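Local coordinates for periplasmic binding protein (PDB 4PAG) that probably captures a small solute in the periplasm for an ABC transporter, and holds a bound histidine in this crystal, at residues A[262-267]-A[319-324]; A[230-235]-A[258-263]; A[277-282]-A[303-308]. All coordinates share one frame; numbering follows the deposited sequence.

Interaction 1: A[262-267]-A[319-324]; sequences PKSPFN and KTYFKL. With HIS (histidine), chain E.
Pro262 and Ser264 meet Tyr321 and Phe322 in a small buried loop-to-helix contact in the wall of the histidine pocket, where the loop after strand 258-260 passes the C-terminal end of helix 315-322. One apolar pair and a bridging water carry it; no direct hydrogen bond crosses it. The Phe322 ring turns its edge to the loop. Its CD1 lies 3.7 Å from Pro262 CB, and its CE1 lies 3.5 Å from Ser264 O, which sits in the ring plane. Tyr321 CB covers one face of the Phe322 ring, over its centre. One water supplies the polar link. It accepts from Lys263 N at 2.9 Å and donates to Ser264 OG at 3.0 Å. It also donates to Tyr321 O at 2.8 Å. Ser264 OG stands beside its own backbone N (chi1 -59°), which turns it to this water. Ser264 OG also hydrogen-bonds to Asn56 OD1. On the ligand side, Tyr321 O comes within 3.0 Å of histidine CD2. Lys323 leaves the helix with positive phi, and its extended chain packs on the imidazole, with Lys323 CD 3.4 Å from CE1 of the bound histidine. Helix 297-309 touches Phe322 through Val301. Trp283 of helix 277-288 packs on Pro262, and Phe60 of helix 57-60 packs on Ser264.

Interaction 2: A[230-235]-A[258-263]; sequences IIVQNP and VYLVPK. With HIS (histidine), chain E.
Neighbouring parallel strands, 229-232 and 258-260, pair Ile230 with Val258, Ile231 with Tyr259 and Val232 with Leu260. Tyr259 N donates to Ile230 O, Val232 N to Tyr259 O, and Val261 N to Val232 O at 2.9 Å. On the Ile231 and Tyr259 face, Ile231 CG2 meets Val261 CG2 at 3.5 Å, the two side chains crossing at about a right angle. On the other face, Val232 CG2 touches Val258 CG1 at 3.6 Å. The strands form a beta-alpha-beta unit, linked through helices 235-243 and 251-254, and strand 258-260 is the last in its four-stranded sheet. As in many parallel alpha/beta folds, the ligand lies beyond the C-terminal ends of the strands. There, Lys263 NZ is gripped by three oxygens: Gln233 O at 2.6 Å, Val261 O at 2.8 Å and the histidine O at 2.9 Å. Both protein carbonyls take it in their planes. A bend at the end of the lysine chain (chi4 73°) sets NZ there. Leu260 CD1 packs on Gln233 O, while its CD2 lies 3.2 Å from the ligand N. Histidine ND1 gives Leu260 O a weak, long bond of 3.3 Å.

Interaction 3: A[277-282]-A[303-308]; sequences RILGAH and AFYQLF
Phe304 and Leu279 have the most surface buried here, with Ile278 next. They join helix 277-288 to helix 297-309, whose short segments run nearly antiparallel, at 174°. The segment axes come no nearer than 11.0 Å, and the bulky side chains fill the distance between them. The Phe304 ring is the centre of the contact. With CG anti to the backbone N (chi1 -175°), the root of the ring points toward helix 277-288. Leu279 CB sits over the middle of one ring face, 3.9 Å from the centroid and only 8° off the normal. This is a CH-pi contact. Phe308 CD1 lies on the opposite face, 3.5 Å above the plane and shifted toward the rim. The ring is therefore held between a leucine of the facing helix and a phenylalanine one turn further along its own helix. Leu279 reaches further with CD2, which lies 3.8 Å from Phe304 CD1. The same methyl meets the edge of the Tyr305 ring, 3.8 Å from CE1 and near the ring plane. Ile278 crosses Phe304 at about a right angle, its CG2 3.8 Å from CE2. Its CD1 makes a looser contact with Phe308 CZ at 4.4 Å. An alanine in place of Phe304 would probably open a gap between the helices, leaving Leu279 CB without its aromatic face and Phe308 freer to turn. Ile278 also packs on Ala151 and Tyr154 of helix 141-163, which is probably the long lobe-linking helix of this family. Tyr305 OH is turned to other partners, Ser264 O and Trp268 NE1. No hydrogen bond crosses between the two segments, and each touching side-chain atom is a carbon. Cohesion here thus rests on dispersion and close fit.

Overall arrangement
All three contacts are largely buried, but their chemistry follows their place. Interactions 1 and 2 share Pro262 and Lys263 and both touch the histidine. Interaction 2 is sheet pairing that ends in a polar ligand site, whereas interaction 1 is a small mixed contact, a proline-phenylalanine touch and a water bridge. Asn267 ND2 and Gln233 OE1, 2.8 Å apart, probably hydrogen-bond the two together. Interaction 3 is wholly apolar helix packing, and its Tyr305 side chain is about 10 Å from the ligand. In sequence it lies inside the loop closed by interaction 1, and the two touch through Tyr305. Interactions 2 and 3 do not touch, with centres about 17 Å apart.

Interaction 1: A[262-267]-A[319-324]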
loop_
_atom_site.group_PDB
_atom_site.type_symbol
_atom_site.label_atom_id
_atom_site.label_comp_id
_atom_site.label_asym_id
_atom_site.label_seq_id
_atom_site.Cartn_x
_atom_site.Cartn_y
_atom_site.Cartn_z
ATOM N N PRO A 262 10.406 3.578 2.870
ATOM C CA PRO A 262 10.162 4.862 2.214
ATOM C C PRO A 262 8.695 5.259 2.152
ATOM O O PRO A 262 7.798 4.400 2.078
ATOM C CB PRO A 262 10.698 4.648 0.797
ATOM C CG PRO A 262 11.678 3.536 0.926
ATOM C CD PRO A 262 11.095 2.639 1.974
ATOM N N LYS A 263 8.465 6.565 2.166
ATOM C CA LYS A 263 7.123 7.120 2.343
ATOM C C LYS A 263 6.731 8.194 1.341
ATOM O O LYS A 263 5.626 8.727 1.433
ATOM C CB LYS A 263 7.010 7.708 3.753
ATOM C CG LYS A 263 7.152 6.664 4.835
ATOM C CD LYS A 263 7.295 7.261 6.207
ATOM C CE LYS A 263 7.402 6.149 7.233
ATOM N NZ LYS A 263 8.722 5.470 7.176
ATOM N N SER A 264 7.613 8.504 0.388
ATOM C CA SER A 264 7.436 9.653 -0.494
ATOM C C SER A 264 7.031 9.248 -1.917
ATOM O O SER A 264 7.811 8.606 -2.619
ATOM C CB SER A 264 8.725 10.475 -0.542
ATOM O OG SER A 264 9.084 10.921 0.756
ATOM N N PRO A 265 5.815 9.630 -2.356
ATOM C CA PRO A 265 4.763 10.368 -1.661
ATOM C C PRO A 265 3.753 9.474 -0.930
ATOM O O PRO A 265 2.969 9.968 -0.109
ATOM C CB PRO A 265 4.066 11.090 -2.807
ATOM C CG PRO A 265 4.118 10.090 -3.914
ATOM C CD PRO A 265 5.466 9.431 -3.779
ATOM N N PHE A 266 3.751 8.183 -1.260
ATOM C CA PHE A 266 2.892 7.206 -0.616
ATOM C C PHE A 266 3.792 6.125 -0.017
ATOM O O PHE A 266 4.839 5.794 -0.579
ATOM C CB PHE A 266 1.961 6.522 -1.621
ATOM C CG PHE A 266 1.069 7.441 -2.411
ATOM C CD1 PHE A 266 0.574 8.637 -1.885
ATOM C CD2 PHE A 266 0.651 7.053 -3.684
ATOM C CE1 PHE A 266 -0.282 9.441 -2.636
ATOM C CE2 PHE A 266 -0.206 7.848 -4.430
ATOM C CZ PHE A 266 -0.678 9.042 -3.903
ATOM N N ASN A 267 3.365 5.550 1.098
ATOM C CA ASN A 267 4.136 4.494 1.763
ATOM C C ASN A 267 4.334 3.283 0.850
ATOM O O ASN A 267 3.391 2.830 0.185
ATOM C CB ASN A 267 3.414 4.080 3.034
ATOM C CG ASN A 267 4.311 3.348 4.012
ATOM O OD1 ASN A 267 4.664 2.172 3.810
ATOM N ND2 ASN A 267 4.665 4.026 5.097
ATOM N N LYS A 319 18.976 8.832 -3.118
ATOM C CA LYS A 319 19.616 8.861 -1.814
ATOM C C LYS A 319 18.730 9.583 -0.806
ATOM O O LYS A 319 18.431 9.045 0.254
ATOM C CB LYS A 319 20.978 9.557 -1.907
ATOM C CG LYS A 319 21.803 9.468 -0.633
ATOM C CD LYS A 319 23.048 10.340 -0.712
ATOM C CE LYS A 319 23.675 10.532 0.662
ATOM N NZ LYS A 319 24.214 9.258 1.217
ATOM N N THR A 320 18.305 10.793 -1.159
ATOM C CA THR A 320 17.532 11.662 -0.273
ATOM C C THR A 320 16.215 11.049 0.182
ATOM O O THR A 320 15.926 11.011 1.371
ATOM C CB THR A 320 17.220 13.007 -0.964
ATOM O OG1 THR A 320 18.445 13.686 -1.250
ATOM C CG2 THR A 320 16.347 13.898 -0.082
ATOM N N TYR A 321 15.407 10.591 -0.763
ATOM C CA TYR A 321 14.084 10.079 -0.428
ATOM C C TYR A 321 14.050 8.605 -0.032
ATOM O O TYR A 321 13.181 8.207 0.743
ATOM C CB TYR A 321 13.120 10.338 -1.586
ATOM C CG TYR A 321 12.909 11.813 -1.819
ATOM C CD1 TYR A 321 12.168 12.568 -0.924
ATOM C CD2 TYR A 321 13.463 12.457 -2.918
ATOM C CE1 TYR A 321 11.978 13.922 -1.118
ATOM C CE2 TYR A 321 13.278 13.810 -3.123
ATOM C CZ TYR A 321 12.533 14.539 -2.221
ATOM O OH TYR A 321 12.334 15.885 -2.410
ATOM N N PHE A 322 14.981 7.804 -0.554
ATOM C CA PHE A 322 14.872 6.335 -0.463
ATOM C C PHE A 322 16.112 5.579 0.037
ATOM O O PHE A 322 16.050 4.358 0.207
ATOM C CB PHE A 322 14.471 5.769 -1.829
ATOM C CG PHE A 322 13.364 6.539 -2.497
ATOM C CD1 PHE A 322 12.157 6.716 -1.856
ATOM C CD2 PHE A 322 13.534 7.086 -3.755
ATOM C CE1 PHE A 322 11.130 7.430 -2.450
ATOM C CE2 PHE A 322 12.510 7.801 -4.364
ATOM C CZ PHE A 322 11.307 7.970 -3.707
ATOM N N LYS A 323 17.216 6.289 0.277
ATOM C CA LYS A 323 18.484 5.669 0.676
ATOM C C LYS A 323 18.920 4.594 -0.321
ATOM O O LYS A 323 19.392 3.521 0.058
ATOM C CB LYS A 323 18.406 5.094 2.098
ATOM C CG LYS A 323 18.210 6.132 3.191
ATOM C CD LYS A 323 17.797 5.475 4.502
ATOM C CE LYS A 323 17.229 6.476 5.503
ATOM N NZ LYS A 323 16.824 5.807 6.774
ATOM N N LEU A 324 18.763 4.899 -1.601
ATOM C CA LEU A 324 19.169 4.004 -2.667
ATOM C C LEU A 324 20.094 4.750 -3.621
ATOM O O LEU A 324 20.638 4.158 -4.550
ATOM C CB LEU A 324 17.940 3.485 -3.412
ATOM C CG LEU A 324 16.960 2.637 -2.598
ATOM C CD1 LEU A 324 15.724 2.333 -3.427
ATOM C CD2 LEU A 324 17.602 1.345 -2.112
HETATM N N HIS E . 13.491 8.878 6.465
HETATM C CA HIS E . 12.142 8.662 5.874
HETATM C C HIS E . 11.061 8.800 6.937
HETATM O O HIS E . 10.449 7.842 7.430
HETATM C CB HIS E . 12.056 7.303 5.192
HETATM C CG HIS E . 13.216 7.006 4.293
HETATM N ND1 HIS E . 13.668 5.727 4.052
HETATM C CD2 HIS E . 14.020 7.829 3.579
HETATM C CE1 HIS E . 14.693 5.772 3.220
HETATM N NE2 HIS E . 14.927 7.036 2.918
HETATM O OXT HIS E . 10.789 9.922 7.334
HETATM O O HOH W 1 10.560 8.533 1.717
#

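Interaction 2: A[230-235]-A[258-263]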
loop_
_atom_site.group_PDB
_atom_site.type_symbol
_atom_site.label_atom_id
_atom_site.label_comp_id
_atom_site.label_asym_id
_atom_site.label_seq_id
_atom_site.Cartn_x
_atom_site.Cartn_y
_atom_site.Cartn_z
ATOM N N ILE A 230 15.108 -6.589 9.990
ATOM C CA ILE A 230 14.036 -5.824 10.602
ATOM C C ILE A 230 13.611 -4.701 9.660
ATOM O O ILE A 230 14.429 -3.900 9.208
ATOM C CB ILE A 230 14.424 -5.262 11.982
ATOM C CG1 ILE A 230 14.692 -6.404 12.972
ATOM C CG2 ILE A 230 13.318 -4.339 12.491
ATOM C CD1 ILE A 230 15.363 -5.978 14.263
ATOM N N ILE A 231 12.320 -4.667 9.353
ATOM C CA ILE A 231 11.737 -3.613 8.536
ATOM C C ILE A 231 10.966 -2.683 9.465
ATOM O O ILE A 231 10.084 -3.131 10.198
ATOM C CB ILE A 231 10.790 -4.201 7.467
ATOM C CG1 ILE A 231 11.534 -5.178 6.544
ATOM C CG2 ILE A 231 10.137 -3.095 6.647
ATOM C CD1 ILE A 231 12.688 -4.582 5.763
ATOM N N VAL A 232 11.298 -1.394 9.408
ATOM C CA VAL A 232 10.839 -0.389 10.362
ATOM C C VAL A 232 9.959 0.669 9.687
ATOM O O VAL A 232 10.312 1.215 8.640
ATOM C CB VAL A 232 12.054 0.329 10.995
ATOM C CG1 VAL A 232 11.600 1.456 11.910
ATOM C CG2 VAL A 232 12.949 -0.669 11.737
ATOM N N GLN A 233 8.824 0.978 10.302
ATOM C CA GLN A 233 7.908 1.983 9.754
ATOM C C GLN A 233 8.254 3.382 10.294
ATOM O O GLN A 233 8.346 4.349 9.538
ATOM C CB GLN A 233 6.468 1.568 10.091
ATOM C CG GLN A 233 5.352 1.887 9.105
ATOM C CD GLN A 233 5.736 1.912 7.633
ATOM O OE1 GLN A 233 6.261 2.898 7.160
ATOM N NE2 GLN A 233 5.390 0.863 6.891
ATOM N N ASN A 234 8.485 3.492 11.595
ATOM C CA ASN A 234 8.594 4.808 12.231
ATOM C C ASN A 234 10.045 5.306 12.330
ATOM O O ASN A 234 10.922 4.612 12.864
ATOM C CB ASN A 234 7.895 4.792 13.598
ATOM C CG ASN A 234 6.365 4.673 13.477
ATOM O OD1 ASN A 234 5.832 4.302 12.423
ATOM N ND2 ASN A 234 5.657 5.002 14.555
ATOM N N PRO A 235 10.312 6.511 11.807
ATOM C CA PRO A 235 11.690 7.003 11.844
ATOM C C PRO A 235 12.250 7.184 13.256
ATOM O O PRO A 235 13.455 7.030 13.429
ATOM C CB PRO A 235 11.620 8.346 11.104
ATOM C CG PRO A 235 10.187 8.734 11.117
ATOM C CD PRO A 235 9.403 7.457 11.134
ATOM N N VAL A 258 18.575 -3.455 9.208
ATOM C CA VAL A 258 17.402 -2.765 9.715
ATOM C C VAL A 258 17.121 -1.639 8.722
ATOM O O VAL A 258 18.005 -0.826 8.459
ATOM C CB VAL A 258 17.672 -2.155 11.106
ATOM C CG1 VAL A 258 16.452 -1.406 11.624
ATOM C CG2 VAL A 258 18.131 -3.220 12.103
ATOM N N TYR A 259 15.916 -1.596 8.153
ATOM C CA TYR A 259 15.630 -0.677 7.042
ATOM C C TYR A 259 14.321 0.063 7.242
ATOM O O TYR A 259 13.310 -0.536 7.620
ATOM C CB TYR A 259 15.616 -1.438 5.704
ATOM C CG TYR A 259 16.878 -2.261 5.492
ATOM C CD1 TYR A 259 18.071 -1.656 5.118
ATOM C CD2 TYR A 259 16.887 -3.633 5.726
ATOM C CE1 TYR A 259 19.239 -2.396 4.970
ATOM C CE2 TYR A 259 18.048 -4.385 5.564
ATOM C CZ TYR A 259 19.218 -3.757 5.179
ATOM O OH TYR A 259 20.366 -4.488 5.008
ATOM N N LEU A 260 14.360 1.368 6.985
ATOM C CA LEU A 260 13.213 2.247 7.159
ATOM C C LEU A 260 12.404 2.288 5.860
ATOM O O LEU A 260 12.941 2.542 4.793
ATOM C CB LEU A 260 13.685 3.653 7.538
ATOM C CG LEU A 260 12.658 4.730 7.873
ATOM C CD1 LEU A 260 11.838 4.367 9.099
ATOM C CD2 LEU A 260 13.364 6.071 8.072
ATOM N N VAL A 261 11.112 2.024 5.953
ATOM C CA VAL A 261 10.253 1.999 4.766
ATOM C C VAL A 261 10.120 3.407 4.176
ATOM O O VAL A 261 9.761 4.333 4.894
ATOM C CB VAL A 261 8.844 1.458 5.107
ATOM C CG1 VAL A 261 7.935 1.488 3.894
ATOM C CG2 VAL A 261 8.920 0.041 5.648
ATOM N N PRO A 262 10.406 3.578 2.870
ATOM C CA PRO A 262 10.162 4.862 2.214
ATOM C C PRO A 262 8.695 5.259 2.152
ATOM O O PRO A 262 7.798 4.400 2.078
ATOM C CB PRO A 262 10.698 4.648 0.797
ATOM C CG PRO A 262 11.678 3.536 0.926
ATOM C CD PRO A 262 11.095 2.639 1.974
ATOM N N LYS A 263 8.465 6.565 2.166
ATOM C CA LYS A 263 7.123 7.120 2.343
ATOM C C LYS A 263 6.731 8.194 1.341
ATOM O O LYS A 263 5.626 8.727 1.433
ATOM C CB LYS A 263 7.010 7.708 3.753
ATOM C CG LYS A 263 7.152 6.664 4.835
ATOM C CD LYS A 263 7.295 7.261 6.207
ATOM C CE LYS A 263 7.402 6.149 7.233
ATOM N NZ LYS A 263 8.722 5.470 7.176
HETATM N N HIS E . 13.491 8.878 6.465
HETATM C CA HIS E . 12.142 8.662 5.874
HETATM C C HIS E . 11.061 8.800 6.937
HETATM O O HIS E . 10.449 7.842 7.430
HETATM C CB HIS E . 12.056 7.303 5.192
HETATM C CG HIS E . 13.216 7.006 4.293
HETATM N ND1 HIS E . 13.668 5.727 4.052
HETATM C CD2 HIS E . 14.020 7.829 3.579
HETATM C CE1 HIS E . 14.693 5.772 3.220
HETATM N NE2 HIS E . 14.927 7.036 2.918
HETATM O OXT HIS E . 10.789 9.922 7.334
#

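Interaction 3: A[277-282]-A[303-308]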
loop_
_atom_site.group_PDB
_atom_site.type_symbol
_atom_site.label_atom_id
_atom_site.label_comp_id
_atom_site.label_asym_id
_atom_site.label_seq_id
_atom_site.Cartn_x
_atom_site.Cartn_y
_atom_site.Cartn_z
ATOM N N ARG A 277 3.039 -1.345 -3.437
ATOM C CA ARG A 277 3.636 -2.657 -3.141
ATOM C C ARG A 277 4.247 -3.353 -4.354
ATOM O O ARG A 277 5.148 -4.189 -4.207
ATOM C CB ARG A 277 2.610 -3.571 -2.483
ATOM C CG ARG A 277 2.270 -3.140 -1.072
ATOM C CD ARG A 277 0.994 -3.777 -0.543
ATOM N NE ARG A 277 0.929 -3.551 0.891
ATOM C CZ ARG A 277 0.095 -4.136 1.740
ATOM N NH1 ARG A 277 -0.828 -5.003 1.322
ATOM N NH2 ARG A 277 0.187 -3.836 3.037
ATOM N N ILE A 278 3.759 -3.008 -5.545
ATOM C CA ILE A 278 4.382 -3.443 -6.791
ATOM C C ILE A 278 5.897 -3.178 -6.760
ATOM O O ILE A 278 6.691 -4.025 -7.171
ATOM C CB ILE A 278 3.726 -2.730 -7.988
ATOM C CG1 ILE A 278 2.304 -3.268 -8.176
ATOM C CG2 ILE A 278 4.534 -2.922 -9.262
ATOM C CD1 ILE A 278 1.377 -2.297 -8.882
ATOM N N LEU A 279 6.278 -2.006 -6.257
ATOM C CA LEU A 279 7.681 -1.642 -6.082
ATOM C C LEU A 279 8.184 -2.025 -4.692
ATOM O O LEU A 279 9.299 -2.537 -4.545
ATOM C CB LEU A 279 7.859 -0.141 -6.292
ATOM C CG LEU A 279 9.252 0.435 -6.052
ATOM C CD1 LEU A 279 10.225 -0.091 -7.086
ATOM C CD2 LEU A 279 9.199 1.954 -6.091
ATOM N N GLY A 280 7.370 -1.761 -3.676
ATOM C CA GLY A 280 7.762 -2.004 -2.292
ATOM C C GLY A 280 8.158 -3.432 -1.991
ATOM O O GLY A 280 9.075 -3.670 -1.209
ATOM N N ALA A 281 7.465 -4.397 -2.594
ATOM C CA ALA A 281 7.810 -5.809 -2.386
ATOM C C ALA A 281 9.170 -6.143 -3.004
ATOM O O ALA A 281 9.915 -6.961 -2.464
ATOM C CB ALA A 281 6.728 -6.713 -2.935
ATOM N N HIS A 282 9.504 -5.498 -4.117
ATOM C CA HIS A 282 10.851 -5.634 -4.690
ATOM C C HIS A 282 11.909 -5.043 -3.767
ATOM O O HIS A 282 12.963 -5.658 -3.532
ATOM C CB HIS A 282 10.945 -4.997 -6.075
ATOM C CG HIS A 282 10.524 -5.909 -7.177
ATOM N ND1 HIS A 282 11.373 -6.841 -7.732
ATOM C CD2 HIS A 282 9.339 -6.050 -7.816
ATOM C CE1 HIS A 282 10.732 -7.512 -8.671
ATOM N NE2 HIS A 282 9.495 -7.051 -8.740
ATOM N N ALA A 303 12.075 3.565 -12.998
ATOM C CA ALA A 303 11.051 3.220 -13.992
ATOM C C ALA A 303 9.642 3.333 -13.412
ATOM O O ALA A 303 8.734 3.841 -14.059
ATOM C CB ALA A 303 11.276 1.816 -14.533
ATOM N N PHE A 304 9.471 2.862 -12.186
ATOM C CA PHE A 304 8.171 2.907 -11.528
ATOM C C PHE A 304 7.703 4.357 -11.319
ATOM O O PHE A 304 6.558 4.708 -11.641
ATOM C CB PHE A 304 8.231 2.134 -10.212
ATOM C CG PHE A 304 6.914 2.026 -9.510
ATOM C CD1 PHE A 304 6.520 3.003 -8.617
ATOM C CD2 PHE A 304 6.067 0.949 -9.741
ATOM C CE1 PHE A 304 5.312 2.918 -7.965
ATOM C CE2 PHE A 304 4.853 0.855 -9.087
ATOM C CZ PHE A 304 4.479 1.844 -8.197
ATOM N N TYR A 305 8.593 5.205 -10.819
ATOM C CA TYR A 305 8.235 6.597 -10.555
ATOM C C TYR A 305 7.963 7.369 -11.846
ATOM O O TYR A 305 7.074 8.238 -11.882
ATOM C CB TYR A 305 9.282 7.298 -9.668
ATOM C CG TYR A 305 8.960 7.142 -8.189
ATOM C CD1 TYR A 305 9.036 5.895 -7.571
ATOM C CD2 TYR A 305 8.551 8.225 -7.426
ATOM C CE1 TYR A 305 8.719 5.739 -6.234
ATOM C CE2 TYR A 305 8.233 8.079 -6.079
ATOM C CZ TYR A 305 8.310 6.831 -5.488
ATOM O OH TYR A 305 7.999 6.663 -4.146
ATOM N N GLN A 306 8.680 7.021 -12.911
ATOM C CA GLN A 306 8.492 7.688 -14.196
ATOM C C GLN A 306 7.092 7.451 -14.731
ATOM O O GLN A 306 6.410 8.397 -15.119
ATOM C CB GLN A 306 9.528 7.226 -15.224
ATOM C CG GLN A 306 9.609 8.119 -16.460
ATOM C CD GLN A 306 8.585 7.803 -17.540
ATOM O OE1 GLN A 306 8.092 6.674 -17.657
ATOM N NE2 GLN A 306 8.282 8.807 -18.363
ATOM N N LEU A 307 6.662 6.199 -14.722
ATOM C CA LEU A 307 5.371 5.816 -15.296
ATOM C C LEU A 307 4.219 6.173 -14.362
ATOM O O LEU A 307 3.243 6.815 -14.785
ATOM C CB LEU A 307 5.350 4.320 -15.621
ATOM C CG LEU A 307 4.025 3.765 -16.160
ATOM C CD1 LEU A 307 3.665 4.423 -17.487
ATOM C CD2 LEU A 307 4.083 2.257 -16.312
ATOM N N PHE A 308 4.327 5.776 -13.096
ATOM C CA PHE A 308 3.221 5.976 -12.144
ATOM C C PHE A 308 3.022 7.432 -11.735
ATOM O O PHE A 308 1.884 7.877 -11.610
ATOM C CB PHE A 308 3.362 5.066 -10.907
ATOM C CG PHE A 308 2.921 3.655 -11.157
ATOM C CD1 PHE A 308 3.721 2.788 -11.869
ATOM C CD2 PHE A 308 1.673 3.211 -10.728
ATOM C CE1 PHE A 308 3.311 1.491 -12.134
ATOM C CE2 PHE A 308 1.261 1.916 -10.981
ATOM C CZ PHE A 308 2.079 1.052 -11.689
#